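PDB 3EGE: putative methyltransferase from antibiotic biosynthesis pathway from Anabaena variabilis ATCC 29413, which probably catalyses S-adenosylmethionine-dependent methyl transfer, perhaps in an antibiotic biosynthesis pathway. Local coordinates for residues L128-I133 / L153-L158; R138-D143 / R237-I242; F145-E150 / Q216-K221; L187-A192 / A206-F211. One frame throughout, in Å; residues are numbered along the deposited sequence.

Interaction 1: residues L128-I133 / L153-L158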
loop_
_atom_site.group_PDB
_atom_site.type_symbol
_atom_site.label_atom_id
_atom_site.label_comp_id
_atom_site.label_asym_id
_atom_site.label_seq_id
_atom_site.Cartn_x
_atom_site.Cartn_y
_atom_site.Cartn_z
ATOM N N LEU A 128 -4.073 -6.460 6.091
ATOM C CA LEU A 128 -4.104 -5.097 5.539
ATOM C C LEU A 128 -2.710 -4.467 5.628
ATOM O O LEU A 128 -2.163 -4.431 6.700
ATOM C CB LEU A 128 -5.108 -4.228 6.332
ATOM C CG LEU A 128 -6.538 -4.785 6.520
ATOM C CD1 LEU A 128 -7.423 -3.795 7.326
ATOM C CD2 LEU A 128 -7.196 -5.124 5.191
ATOM N N LEU A 129 -2.130 -4.034 4.503
ATOM C CA LEU A 129 -0.894 -3.235 4.516
ATOM C C LEU A 129 -1.436 -1.814 4.439
ATOM O O LEU A 129 -2.050 -1.423 3.439
ATOM C CB LEU A 129 0.086 -3.501 3.370
ATOM C CG LEU A 129 1.385 -2.649 3.415
ATOM C CD1 LEU A 129 2.147 -2.779 4.759
ATOM C CD2 LEU A 129 2.332 -2.953 2.250
ATOM N N THR A 130 -1.214 -1.073 5.526
ATOM C CA THR A 130 -1.721 0.279 5.710
ATOM C C THR A 130 -0.622 1.138 6.340
ATOM O O THR A 130 0.544 0.757 6.351
ATOM C CB THR A 130 -3.039 0.235 6.557
ATOM O OG1 THR A 130 -3.636 1.532 6.642
ATOM C CG2 THR A 130 -2.791 -0.347 7.962
ATOM N N PHE A 131 -1.000 2.303 6.837
ATOM C CA PHE A 131 -0.064 3.226 7.420
ATOM C C PHE A 131 -0.706 4.219 8.398
ATOM O O PHE A 131 -1.930 4.438 8.414
ATOM C CB PHE A 131 0.605 4.050 6.282
ATOM C CG PHE A 131 -0.364 4.935 5.536
ATOM C CD1 PHE A 131 -1.125 4.423 4.487
ATOM C CD2 PHE A 131 -0.570 6.252 5.919
ATOM C CE1 PHE A 131 -2.063 5.214 3.817
ATOM C CE2 PHE A 131 -1.503 7.060 5.254
ATOM C CZ PHE A 131 -2.252 6.539 4.204
ATOM N N ASP A 132 0.190 4.839 9.165
ATOM C CA ASP A 132 -0.091 5.983 9.990
ATOM C C ASP A 132 1.178 6.882 9.994
ATOM O O ASP A 132 2.168 6.596 10.680
ATOM C CB ASP A 132 -0.496 5.562 11.381
ATOM C CG ASP A 132 -0.936 6.725 12.232
ATOM O OD1 ASP A 132 -0.790 7.903 11.794
ATOM O OD2 ASP A 132 -1.431 6.449 13.334
ATOM N N ILE A 133 1.107 7.987 9.254
ATOM C CA ILE A 133 2.216 8.955 9.150
ATOM C C ILE A 133 2.632 9.547 10.534
ATOM O O ILE A 133 3.798 9.894 10.737
ATOM C CB ILE A 133 1.872 10.100 8.121
ATOM C CG1 ILE A 133 3.140 10.763 7.566
ATOM C CG2 ILE A 133 0.938 11.141 8.764
ATOM C CD1 ILE A 133 4.006 9.894 6.755
ATOM N N LEU A 153 -1.631 12.315 6.250
ATOM C CA LEU A 153 -2.205 12.742 7.525
ATOM C C LEU A 153 -3.742 12.811 7.534
ATOM O O LEU A 153 -4.346 12.839 8.609
ATOM C CB LEU A 153 -1.555 14.070 7.979
ATOM C CG LEU A 153 -1.798 14.576 9.398
ATOM C CD1 LEU A 153 -1.218 13.612 10.422
ATOM C CD2 LEU A 153 -1.233 15.985 9.561
ATOM N N ARG A 154 -4.369 12.829 6.357
ATOM C CA ARG A 154 -5.837 12.783 6.237
ATOM C C ARG A 154 -6.437 11.479 6.741
ATOM O O ARG A 154 -7.543 11.485 7.249
ATOM C CB ARG A 154 -6.307 13.042 4.792
ATOM C CG ARG A 154 -6.137 14.497 4.359
ATOM C CD ARG A 154 -6.848 14.825 3.034
ATOM N NE ARG A 154 -6.129 14.381 1.828
ATOM C CZ ARG A 154 -6.312 13.234 1.142
ATOM N NH1 ARG A 154 -7.206 12.296 1.509
ATOM N NH2 ARG A 154 -5.573 13.007 0.053
ATOM N N PHE A 155 -5.709 10.380 6.629
ATOM C CA PHE A 155 -6.214 9.081 7.044
ATOM C C PHE A 155 -6.148 8.880 8.562
ATOM O O PHE A 155 -5.430 9.568 9.223
ATOM C CB PHE A 155 -5.486 7.964 6.265
ATOM C CG PHE A 155 -6.143 6.608 6.367
ATOM C CD1 PHE A 155 -7.543 6.453 6.195
ATOM C CD2 PHE A 155 -5.365 5.468 6.584
ATOM C CE1 PHE A 155 -8.146 5.200 6.317
ATOM C CE2 PHE A 155 -5.955 4.216 6.663
ATOM C CZ PHE A 155 -7.353 4.087 6.534
ATOM N N LEU A 156 -6.964 7.965 9.076
ATOM C CA LEU A 156 -7.102 7.654 10.481
ATOM C C LEU A 156 -5.854 7.143 11.204
ATOM O O LEU A 156 -5.030 6.445 10.612
ATOM C CB LEU A 156 -8.120 6.517 10.663
ATOM C CG LEU A 156 -9.574 6.669 10.274
ATOM C CD1 LEU A 156 -10.256 5.321 10.471
ATOM C CD2 LEU A 156 -10.227 7.769 11.089
ATOM N N PRO A 157 -5.727 7.474 12.503
ATOM C CA PRO A 157 -4.696 6.870 13.337
ATOM C C PRO A 157 -4.787 5.322 13.353
ATOM O O PRO A 157 -5.890 4.768 13.243
ATOM C CB PRO A 157 -5.027 7.412 14.737
ATOM C CG PRO A 157 -5.647 8.721 14.467
ATOM C CD PRO A 157 -6.492 8.487 13.255
ATOM N N LEU A 158 -3.640 4.655 13.504
ATOM C CA LEU A 158 -3.569 3.187 13.495
ATOM C C LEU A 158 -4.517 2.537 14.511
ATOM O O LEU A 158 -5.126 1.517 14.209
ATOM C CB LEU A 158 -2.134 2.696 13.752
ATOM C CG LEU A 158 -1.843 1.221 13.409
ATOM C CD1 LEU A 158 -1.827 1.023 11.888
ATOM C CD2 LEU A 158 -0.517 0.810 14.037
HETATM O O HOH W 1 -3.269 6.699 8.783
#
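Leu153 reaches Ile133 with one methyl, its CD1 lying 3.7 Å from Ile133 CG2, and the two side chains cross at about a right angle. Next comes Phe155, whose CG stands anti to the backbone N (chi1 -166°), on the side facing the strand. Its CE2 lies 3.5 Å from Thr130 OG1, which sits in the plane of the ring and is hydrogen-bonded to Gln161. Phe155 CD2, on the same edge, lies over the rim of one face of the Phe131 ring, 4.1 Å from Phe131 CZ, with the ring planes inclined at 47°. Leu156 takes part through its carbonyl: a water donates both to Leu156 O (2.6 Å) and to Phe131 O (2.7 Å), joining two acceptors that cannot bond each other, and Gln161 NE2 serves both as well. Pro157 is the N-cap residue of helix 158-169. Leu158 N then bonds Asp132 OD2 at 2.9 Å, nearly straight at the hydrogen (160°) but from above the carboxylate plane; Asp132 OD1 pairs with Arg134. Strand 126-131 runs between strands 97-101 and 252-258 of the Rossmann-like sheet; Leu158 packs on Arg253 and Ile255 of the latter, while Phe155 and Leu156 touch Leu110 of helix 110-120.

Interaction 2: residues R138-D143 / R237-I242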
loop_
_atom_site.group_PDB
_atom_site.type_symbol
_atom_site.label_atom_id
_atom_site.label_comp_id
_atom_site.label_asym_id
_atom_site.label_seq_id
_atom_site.Cartn_x
_atom_site.Cartn_y
_atom_site.Cartn_z
ATOM N N ARG A 138 11.133 11.210 11.359
ATOM C CA ARG A 138 11.452 12.379 10.516
ATOM C C ARG A 138 12.059 11.930 9.163
ATOM O O ARG A 138 13.041 11.218 9.160
ATOM C CB ARG A 138 12.436 13.267 11.282
ATOM C CG ARG A 138 12.978 14.482 10.547
ATOM C CD ARG A 138 12.085 15.691 10.611
ATOM N NE ARG A 138 12.474 16.662 9.590
ATOM C CZ ARG A 138 13.576 17.414 9.618
ATOM N NH1 ARG A 138 14.441 17.399 10.624
ATOM N NH2 ARG A 138 13.802 18.228 8.609
ATOM N N ILE A 139 11.450 12.320 8.050
ATOM C CA ILE A 139 11.938 11.983 6.693
ATOM C C ILE A 139 12.177 13.291 5.948
ATOM O O ILE A 139 11.315 14.168 5.947
ATOM C CB ILE A 139 10.887 11.151 5.821
ATOM C CG1 ILE A 139 10.235 10.023 6.621
ATOM C CG2 ILE A 139 11.538 10.544 4.573
ATOM C CD1 ILE A 139 11.262 9.062 7.266
ATOM N N TRP A 140 13.337 13.394 5.311
ATOM C CA TRP A 140 13.704 14.517 4.438
ATOM C C TRP A 140 12.676 14.835 3.334
ATOM O O TRP A 140 12.511 15.997 2.973
ATOM C CB TRP A 140 15.074 14.238 3.753
ATOM C CG TRP A 140 15.032 13.102 2.812
ATOM C CD1 TRP A 140 15.251 11.806 3.112
ATOM C CD2 TRP A 140 14.681 13.150 1.426
ATOM N NE1 TRP A 140 15.064 11.035 2.005
ATOM C CE2 TRP A 140 14.704 11.829 0.950
ATOM C CE3 TRP A 140 14.341 14.190 0.542
ATOM C CZ2 TRP A 140 14.430 11.504 -0.383
ATOM C CZ3 TRP A 140 14.056 13.879 -0.785
ATOM C CH2 TRP A 140 14.089 12.539 -1.229
ATOM N N LEU A 141 12.037 13.785 2.792
ATOM C CA LEU A 141 11.113 13.858 1.649
ATOM C C LEU A 141 10.054 14.950 1.748
ATOM O O LEU A 141 9.815 15.696 0.780
ATOM C CB LEU A 141 10.423 12.483 1.438
ATOM C CG LEU A 141 9.515 12.263 0.216
ATOM C CD1 LEU A 141 10.246 12.633 -1.081
ATOM C CD2 LEU A 141 8.938 10.806 0.176
ATOM N N TYR A 142 9.483 15.077 2.941
ATOM C CA TYR A 142 8.383 16.020 3.173
ATOM C C TYR A 142 8.798 17.474 3.289
ATOM O O TYR A 142 7.940 18.344 3.236
ATOM C CB TYR A 142 7.519 15.587 4.341
ATOM C CG TYR A 142 7.181 14.119 4.262
ATOM C CD1 TYR A 142 6.538 13.581 3.143
ATOM C CD2 TYR A 142 7.517 13.260 5.316
ATOM C CE1 TYR A 142 6.254 12.211 3.069
ATOM C CE2 TYR A 142 7.240 11.937 5.255
ATOM C CZ TYR A 142 6.606 11.405 4.144
ATOM O OH TYR A 142 6.376 10.062 4.155
ATOM N N ASP A 143 10.094 17.726 3.436
ATOM C CA ASP A 143 10.614 19.080 3.388
ATOM C C ASP A 143 10.645 19.638 1.946
ATOM O O ASP A 143 10.742 20.841 1.759
ATOM C CB ASP A 143 12.015 19.130 3.941
ATOM C CG ASP A 143 12.098 18.669 5.349
ATOM O OD1 ASP A 143 11.065 18.657 6.062
ATOM O OD2 ASP A 143 13.226 18.303 5.711
ATOM N N ARG A 237 24.602 17.478 3.376
ATOM C CA ARG A 237 24.821 18.223 4.618
ATOM C C ARG A 237 23.627 18.094 5.591
ATOM O O ARG A 237 23.789 17.780 6.766
ATOM C CB ARG A 237 25.062 19.705 4.290
ATOM C CG ARG A 237 25.584 20.552 5.451
ATOM C CD ARG A 237 25.594 22.042 5.116
ATOM N NE ARG A 237 24.255 22.634 5.043
ATOM C CZ ARG A 237 23.491 22.952 6.094
ATOM N NH1 ARG A 237 23.858 22.677 7.350
ATOM N NH2 ARG A 237 22.289 23.499 5.883
ATOM N N LYS A 238 22.426 18.301 5.072
ATOM C CA LYS A 238 21.194 18.245 5.876
ATOM C C LYS A 238 20.711 16.858 6.220
ATOM O O LYS A 238 20.241 16.637 7.331
ATOM C CB LYS A 238 20.076 19.009 5.152
ATOM C CG LYS A 238 20.138 20.515 5.363
ATOM C CD LYS A 238 19.780 21.369 4.155
ATOM C CE LYS A 238 18.544 21.024 3.430
ATOM N NZ LYS A 238 18.289 22.088 2.413
ATOM N N TYR A 239 20.832 15.927 5.276
ATOM C CA TYR A 239 20.226 14.585 5.406
ATOM C C TYR A 239 21.095 13.343 5.138
ATOM O O TYR A 239 20.589 12.212 5.286
ATOM C CB TYR A 239 19.039 14.523 4.415
ATOM C CG TYR A 239 18.084 15.696 4.471
ATOM C CD1 TYR A 239 17.253 15.896 5.590
ATOM C CD2 TYR A 239 18.012 16.626 3.412
ATOM C CE1 TYR A 239 16.367 16.972 5.653
ATOM C CE2 TYR A 239 17.124 17.732 3.471
ATOM C CZ TYR A 239 16.302 17.881 4.586
ATOM O OH TYR A 239 15.432 18.928 4.647
ATOM N N GLY A 240 22.370 13.544 4.775
ATOM C CA GLY A 240 23.271 12.466 4.332
ATOM C C GLY A 240 23.458 11.221 5.183
ATOM O O GLY A 240 23.788 10.154 4.649
ATOM N N GLU A 241 23.255 11.352 6.497
ATOM C CA GLU A 241 23.346 10.210 7.441
ATOM C C GLU A 241 22.341 9.100 7.176
ATOM O O GLU A 241 22.573 7.954 7.565
ATOM C CB GLU A 241 23.197 10.690 8.900
ATOM C CG GLU A 241 24.384 11.529 9.416
ATOM C CD GLU A 241 25.700 10.734 9.467
ATOM O OE1 GLU A 241 25.712 9.583 10.009
ATOM O OE2 GLU A 241 26.716 11.271 8.963
ATOM N N ILE A 242 21.229 9.441 6.527
ATOM C CA ILE A 242 20.190 8.472 6.151
ATOM C C ILE A 242 20.736 7.362 5.219
ATOM O O ILE A 242 20.210 6.252 5.210
ATOM C CB ILE A 242 18.953 9.209 5.516
ATOM C CG1 ILE A 242 17.680 8.358 5.636
ATOM C CG2 ILE A 242 19.242 9.638 4.076
ATOM C CD1 ILE A 242 16.406 9.072 5.169
#
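Trp140 and Tyr239 mark the closest backbone approach, with CA atoms 6.6 Å apart, where a turn of helical phi/psi at 140-143 faces helix 234-239 and the 3-10 segment that follows it. The Tyr239 ring has Trp140 CB over one face and Lys238 CB over the opposite one. Trp140 CB is 3.4 Å from the ring centroid and 17° off its normal, which makes this a CH-pi contact. With CG between the backbone N and the carbonyl carbon (chi1 66°), the indole continues from there to Ile242, meeting it at the edge, with CD1 of Trp140 and CD1 of Ile242 3.6 Å apart and the methyl in the ring plane. Trp140 NE1 bonds Trp193 O, and the indole packs edge-to-face with Trp235. At the phenol end, Tyr239 OH donates to Asp143 OD2 at 2.5 Å on the anti side of the carboxylate. Arg138 NH2 meets the same oxygen on the syn side at 3.0 Å, a salt bridge whose hydrogen bond is bent (138°), and passes 4.1 Å from Tyr239 CE1 at the ring edge. One oxygen thus takes two donors from different sides, an arrangement that would favour an ionised Asp143 and ties the tyrosine tip to an ion pair at the surface.

Interaction 3: residues F145-E150 / Q216-K221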
loop_
_atom_site.group_PDB
_atom_site.type_symbol
_atom_site.label_atom_id
_atom_site.label_comp_id
_atom_site.label_asym_id
_atom_site.label_seq_id
_atom_site.Cartn_x
_atom_site.Cartn_y
_atom_site.Cartn_z
ATOM N N PHE A 145 8.433 17.922 -0.593
ATOM C CA PHE A 145 7.091 17.572 -1.106
ATOM C C PHE A 145 6.078 17.440 0.042
ATOM O O PHE A 145 5.650 16.324 0.376
ATOM C CB PHE A 145 7.190 16.284 -1.939
ATOM C CG PHE A 145 8.184 16.380 -3.080
ATOM C CD1 PHE A 145 8.005 17.313 -4.094
ATOM C CD2 PHE A 145 9.311 15.540 -3.132
ATOM C CE1 PHE A 145 8.923 17.408 -5.153
ATOM C CE2 PHE A 145 10.244 15.640 -4.165
ATOM C CZ PHE A 145 10.042 16.570 -5.189
ATOM N N PRO A 146 5.659 18.589 0.628
ATOM C CA PRO A 146 4.755 18.549 1.830
ATOM C C PRO A 146 3.394 17.886 1.608
ATOM O O PRO A 146 2.811 17.321 2.551
ATOM C CB PRO A 146 4.606 20.031 2.212
ATOM C CG PRO A 146 4.902 20.777 0.947
ATOM C CD PRO A 146 5.969 19.979 0.249
ATOM N N PHE A 147 2.898 17.993 0.375
ATOM C CA PHE A 147 1.640 17.373 -0.027
ATOM C C PHE A 147 1.562 15.874 0.250
ATOM O O PHE A 147 0.480 15.370 0.582
ATOM C CB PHE A 147 1.299 17.684 -1.480
ATOM C CG PHE A 147 2.388 17.347 -2.453
ATOM C CD1 PHE A 147 2.526 16.043 -2.954
ATOM C CD2 PHE A 147 3.296 18.341 -2.866
ATOM C CE1 PHE A 147 3.561 15.728 -3.842
ATOM C CE2 PHE A 147 4.320 18.035 -3.766
ATOM C CZ PHE A 147 4.446 16.732 -4.256
ATOM N N LEU A 148 2.681 15.162 0.130
ATOM C CA LEU A 148 2.721 13.709 0.451
ATOM C C LEU A 148 2.411 13.439 1.911
ATOM O O LEU A 148 1.692 12.527 2.214
ATOM C CB LEU A 148 4.086 13.102 0.126
ATOM C CG LEU A 148 4.581 13.116 -1.316
ATOM C CD1 LEU A 148 5.983 12.536 -1.356
ATOM C CD2 LEU A 148 3.649 12.364 -2.286
ATOM N N TRP A 149 2.922 14.285 2.798
ATOM C CA TRP A 149 2.714 14.183 4.231
ATOM C C TRP A 149 1.276 14.542 4.623
ATOM O O TRP A 149 0.628 13.841 5.419
ATOM C CB TRP A 149 3.711 15.117 4.923
ATOM C CG TRP A 149 3.751 14.989 6.408
ATOM C CD1 TRP A 149 4.374 14.014 7.130
ATOM C CD2 TRP A 149 3.185 15.896 7.358
ATOM N NE1 TRP A 149 4.208 14.243 8.467
ATOM C CE2 TRP A 149 3.475 15.378 8.647
ATOM C CE3 TRP A 149 2.450 17.089 7.249
ATOM C CZ2 TRP A 149 3.067 16.008 9.820
ATOM C CZ3 TRP A 149 2.046 17.733 8.406
ATOM C CH2 TRP A 149 2.350 17.187 9.689
ATOM N N GLU A 150 0.819 15.657 4.060
ATOM C CA GLU A 150 -0.525 16.184 4.245
ATOM C C GLU A 150 -1.589 15.202 3.783
ATOM O O GLU A 150 -2.592 15.013 4.473
ATOM C CB GLU A 150 -0.681 17.499 3.476
ATOM C CG GLU A 150 0.117 18.666 4.059
ATOM C CD GLU A 150 0.349 19.825 3.080
ATOM O OE1 GLU A 150 -0.229 19.880 1.972
ATOM O OE2 GLU A 150 1.161 20.688 3.417
ATOM N N GLN A 216 0.642 21.763 -9.165
ATOM C CA GLN A 216 1.824 21.485 -9.990
ATOM C C GLN A 216 2.959 22.485 -9.833
ATOM O O GLN A 216 4.128 22.071 -9.917
ATOM C CB GLN A 216 1.420 21.232 -11.455
ATOM C CG GLN A 216 0.451 20.038 -11.607
ATOM C CD GLN A 216 1.021 18.708 -11.111
ATOM O OE1 GLN A 216 1.925 18.151 -11.715
ATOM N NE2 GLN A 216 0.462 18.184 -10.042
ATOM N N ASP A 217 2.644 23.771 -9.612
ATOM C CA ASP A 217 3.703 24.761 -9.327
ATOM C C ASP A 217 4.461 24.377 -8.037
ATOM O O ASP A 217 5.659 24.599 -7.940
ATOM C CB ASP A 217 3.136 26.166 -9.152
ATOM C CG ASP A 217 2.679 26.812 -10.445
ATOM O OD1 ASP A 217 3.090 26.405 -11.558
ATOM O OD2 ASP A 217 1.927 27.794 -10.310
ATOM N N LEU A 218 3.731 23.821 -7.065
ATOM C CA LEU A 218 4.274 23.356 -5.790
ATOM C C LEU A 218 5.234 22.202 -6.014
ATOM O O LEU A 218 6.365 22.237 -5.497
ATOM C CB LEU A 218 3.154 22.936 -4.809
ATOM C CG LEU A 218 3.521 22.326 -3.444
ATOM C CD1 LEU A 218 4.479 23.238 -2.614
ATOM C CD2 LEU A 218 2.235 22.008 -2.680
ATOM N N VAL A 219 4.770 21.184 -6.754
ATOM C CA VAL A 219 5.622 20.020 -7.127
ATOM C C VAL A 219 6.910 20.520 -7.788
ATOM O O VAL A 219 8.027 20.126 -7.402
ATOM C CB VAL A 219 4.923 18.997 -8.099
ATOM C CG1 VAL A 219 5.931 17.901 -8.513
ATOM C CG2 VAL A 219 3.656 18.361 -7.449
ATOM N N GLU A 220 6.730 21.432 -8.736
ATOM C CA GLU A 220 7.831 22.016 -9.490
ATOM C C GLU A 220 8.859 22.784 -8.613
ATOM O O GLU A 220 10.074 22.646 -8.800
ATOM C CB GLU A 220 7.252 22.865 -10.623
ATOM C CG GLU A 220 8.236 23.295 -11.654
ATOM C CD GLU A 220 8.956 22.132 -12.315
ATOM O OE1 GLU A 220 8.309 21.084 -12.613
ATOM O OE2 GLU A 220 10.177 22.301 -12.509
ATOM N N LYS A 221 8.377 23.541 -7.636
ATOM C CA LYS A 221 9.262 24.211 -6.674
ATOM C C LYS A 221 10.027 23.205 -5.828
ATOM O O LYS A 221 11.198 23.422 -5.555
ATOM C CB LYS A 221 8.498 25.202 -5.787
ATOM C CG LYS A 221 8.061 26.465 -6.516
ATOM C CD LYS A 221 9.210 27.426 -6.691
ATOM C CE LYS A 221 8.949 28.429 -7.805
ATOM N NZ LYS A 221 8.921 27.798 -9.184
#
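Phe147 of helix 146-153 meets Leu218 and Val219 of helix 216-231 in a steep helix-helix packing: the short axes approach to 11.5 Å, with N-to-C directions 119° apart. The main bump is the Phe147 ring, which lodges against two consecutive side chains of the other helix. Along one edge, Phe147 CD2 lies 3.8 Å from Leu218 CD2, with that methyl near the ring plane; the two side chains run alongside in opposite senses. Leu218 CG, anti to its backbone N (chi1 176°), itself lies 4.0 Å from Phe147 CD2. At the outer end of the ring, Phe147 CZ rests 3.7 Å from Val219 CG2 and CE2 touches the same methyl, the valine crossing the phenylalanine at about a right angle. Pro146 adds a shallower bump, its CG 4.3 Å from Leu218 CD1. One face of Phe147 is overlaid near its rim by the carbonyl carbon of Phe145. The Phe145 and Phe147 rings both pack edge-to-face with Phe211, which Val219 also touches, so three aromatic rings gather beside this packing. Phe145 reaches further along the partner helix to Leu223 and Leu226. Its ring edge is directed at the backbone: Phe145 CE1 stands 3.6 Å from Val219 O, and that oxygen lies in the plane of the ring.

Interaction 4: residues L187-A192 / A206-F211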
loop_
_atom_site.group_PDB
_atom_site.type_symbol
_atom_site.label_atom_id
_atom_site.label_comp_id
_atom_site.label_asym_id
_atom_site.label_seq_id
_atom_site.Cartn_x
_atom_site.Cartn_y
_atom_site.Cartn_z
ATOM N N LEU A 187 7.807 1.512 -6.096
ATOM C CA LEU A 187 8.084 2.918 -5.843
ATOM C C LEU A 187 6.849 3.707 -5.469
ATOM O O LEU A 187 6.422 4.612 -6.184
ATOM C CB LEU A 187 8.855 3.561 -7.018
ATOM C CG LEU A 187 10.203 2.903 -7.412
ATOM C CD1 LEU A 187 10.906 3.706 -8.561
ATOM C CD2 LEU A 187 11.134 2.733 -6.203
ATOM N N PHE A 188 6.287 3.334 -4.318
ATOM C CA PHE A 188 5.235 4.105 -3.679
ATOM C C PHE A 188 5.901 5.332 -2.989
ATOM O O PHE A 188 7.134 5.438 -2.920
ATOM C CB PHE A 188 4.329 3.281 -2.755
ATOM C CG PHE A 188 5.034 2.436 -1.753
ATOM C CD1 PHE A 188 5.469 2.975 -0.547
ATOM C CD2 PHE A 188 5.213 1.064 -1.988
ATOM C CE1 PHE A 188 6.116 2.154 0.427
ATOM C CE2 PHE A 188 5.848 0.236 -1.031
ATOM C CZ PHE A 188 6.297 0.787 0.176
ATOM N N ALA A 189 5.062 6.250 -2.522
ATOM C CA ALA A 189 5.461 7.580 -2.023
ATOM C C ALA A 189 6.840 7.707 -1.317
ATOM O O ALA A 189 7.727 8.399 -1.849
ATOM C CB ALA A 189 4.318 8.178 -1.182
ATOM N N ALA A 190 7.025 7.026 -0.179
ATOM C CA ALA A 190 8.289 7.099 0.591
ATOM C C ALA A 190 9.323 5.985 0.290
ATOM O O ALA A 190 10.337 5.895 0.984
ATOM C CB ALA A 190 7.990 7.136 2.092
ATOM N N ALA A 191 9.095 5.184 -0.748
ATOM C CA ALA A 191 9.961 4.056 -1.066
ATOM C C ALA A 191 11.369 4.472 -1.533
ATOM O O ALA A 191 12.331 3.751 -1.233
ATOM C CB ALA A 191 9.279 3.107 -2.070
ATOM N N ALA A 192 11.511 5.630 -2.202
ATOM C CA ALA A 192 12.835 6.125 -2.628
ATOM C C ALA A 192 13.506 7.026 -1.532
ATOM O O ALA A 192 14.308 7.937 -1.842
ATOM C CB ALA A 192 12.739 6.838 -3.961
ATOM N N ALA A 206 4.846 9.805 -11.659
ATOM C CA ALA A 206 3.668 9.241 -12.353
ATOM C C ALA A 206 3.052 8.038 -11.619
ATOM O O ALA A 206 1.825 7.866 -11.639
ATOM C CB ALA A 206 4.039 8.839 -13.772
ATOM N N GLY A 207 3.885 7.222 -10.970
ATOM C CA GLY A 207 3.415 6.094 -10.176
ATOM C C GLY A 207 2.963 6.424 -8.764
ATOM O O GLY A 207 2.599 5.513 -8.022
ATOM N N ILE A 208 3.026 7.705 -8.362
ATOM C CA ILE A 208 2.637 8.157 -7.011
ATOM C C ILE A 208 1.541 9.217 -7.250
ATOM O O ILE A 208 1.816 10.346 -7.739
ATOM C CB ILE A 208 3.852 8.698 -6.251
ATOM C CG1 ILE A 208 4.993 7.648 -6.231
ATOM C CG2 ILE A 208 3.437 9.142 -4.823
ATOM C CD1 ILE A 208 6.318 8.175 -5.715
ATOM N N SER A 209 0.301 8.816 -6.948
ATOM C CA SER A 209 -0.902 9.608 -7.283
ATOM C C SER A 209 -0.954 10.988 -6.640
ATOM O O SER A 209 -1.487 11.907 -7.247
ATOM C CB SER A 209 -2.213 8.817 -7.021
ATOM O OG SER A 209 -2.475 8.654 -5.626
ATOM N N SER A 210 -0.379 11.125 -5.443
ATOM C CA SER A 210 -0.287 12.428 -4.769
ATOM C C SER A 210 0.367 13.519 -5.620
ATOM O O SER A 210 -0.062 14.666 -5.537
ATOM C CB SER A 210 0.412 12.337 -3.408
ATOM O OG SER A 210 -0.472 11.861 -2.404
ATOM N N PHE A 211 1.363 13.168 -6.438
ATOM C CA PHE A 211 2.025 14.144 -7.321
ATOM C C PHE A 211 1.060 14.733 -8.364
ATOM O O PHE A 211 0.951 15.968 -8.487
ATOM C CB PHE A 211 3.302 13.564 -7.994
ATOM C CG PHE A 211 4.548 13.557 -7.093
ATOM C CD1 PHE A 211 5.365 14.695 -6.997
ATOM C CD2 PHE A 211 4.902 12.427 -6.354
ATOM C CE1 PHE A 211 6.517 14.705 -6.182
ATOM C CE2 PHE A 211 6.049 12.421 -5.515
ATOM C CZ PHE A 211 6.860 13.559 -5.428
#
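Ile208 is set against Leu187 and Ala189 by its torsions: CG1 lies anti to its own carbonyl carbon (chi1 -54°), which leaves CG2 anti to the backbone N, and chi2 near 180° (170°) places CD1 anti to CA, where it meets both Leu187 O and Ala189 CA. The two branches diverge around the backbone at Ala189, whose CA is 3.8 Å from Ile208 CG2 and also 3.8 Å from Ile208 CD1. Ala189 CB adds a methyl contact, 3.9 Å from Ile208 CG2. The CG1-CD1 branch also lies beside a carbonyl: Ile208 CG1 is 3.4 Å from Leu187 O and Ile208 CD1 3.6 Å from it. This is a side chain packed on backbone, consistent with the small Ala189 letting the chains come to 5.8 Å between its CA and that of Ile208. Each segment keeps a local turn bond, Ala191 N to Phe188 O and Phe211 N to Ile208 O. Phe188 turns away from Ile208; Ala191 CB sits over the centre of its ring, and the Phe188 ring also meets that of Tyr252. The contact joins the loop after strand 172-181 to the link between helices 202-206 and 209-213, with Ile208 also resting on Leu148 of helix 146-153 and Leu187 on Val204 of helix 202-206.

How the interactions relate
Interaction 3 is a buried meeting of helices made by apolar side chains, with one ring edge at a backbone carbonyl, whereas interaction 2 lies at the surface, its centre about 23 Å from the centre of the chain, and adds a shared carboxylate to its aromatic packing. Interactions 1 and 4 are partly buried and nearer that centre; the first joins the sheet to a loop by a bond and a water, the second relies on one isoleucine. Helix 146-153 links them: Trp149 of segment 145-150 touches Ile133 of interaction 1 and Tyr142 of interaction 2, and Leu148 packs on Leu141 and on Ser210 of interaction 4. Phe211 bridges interactions 3 and 4, with Gln216 NE2 probably hydrogen-bonded to its carbonyl oxygen.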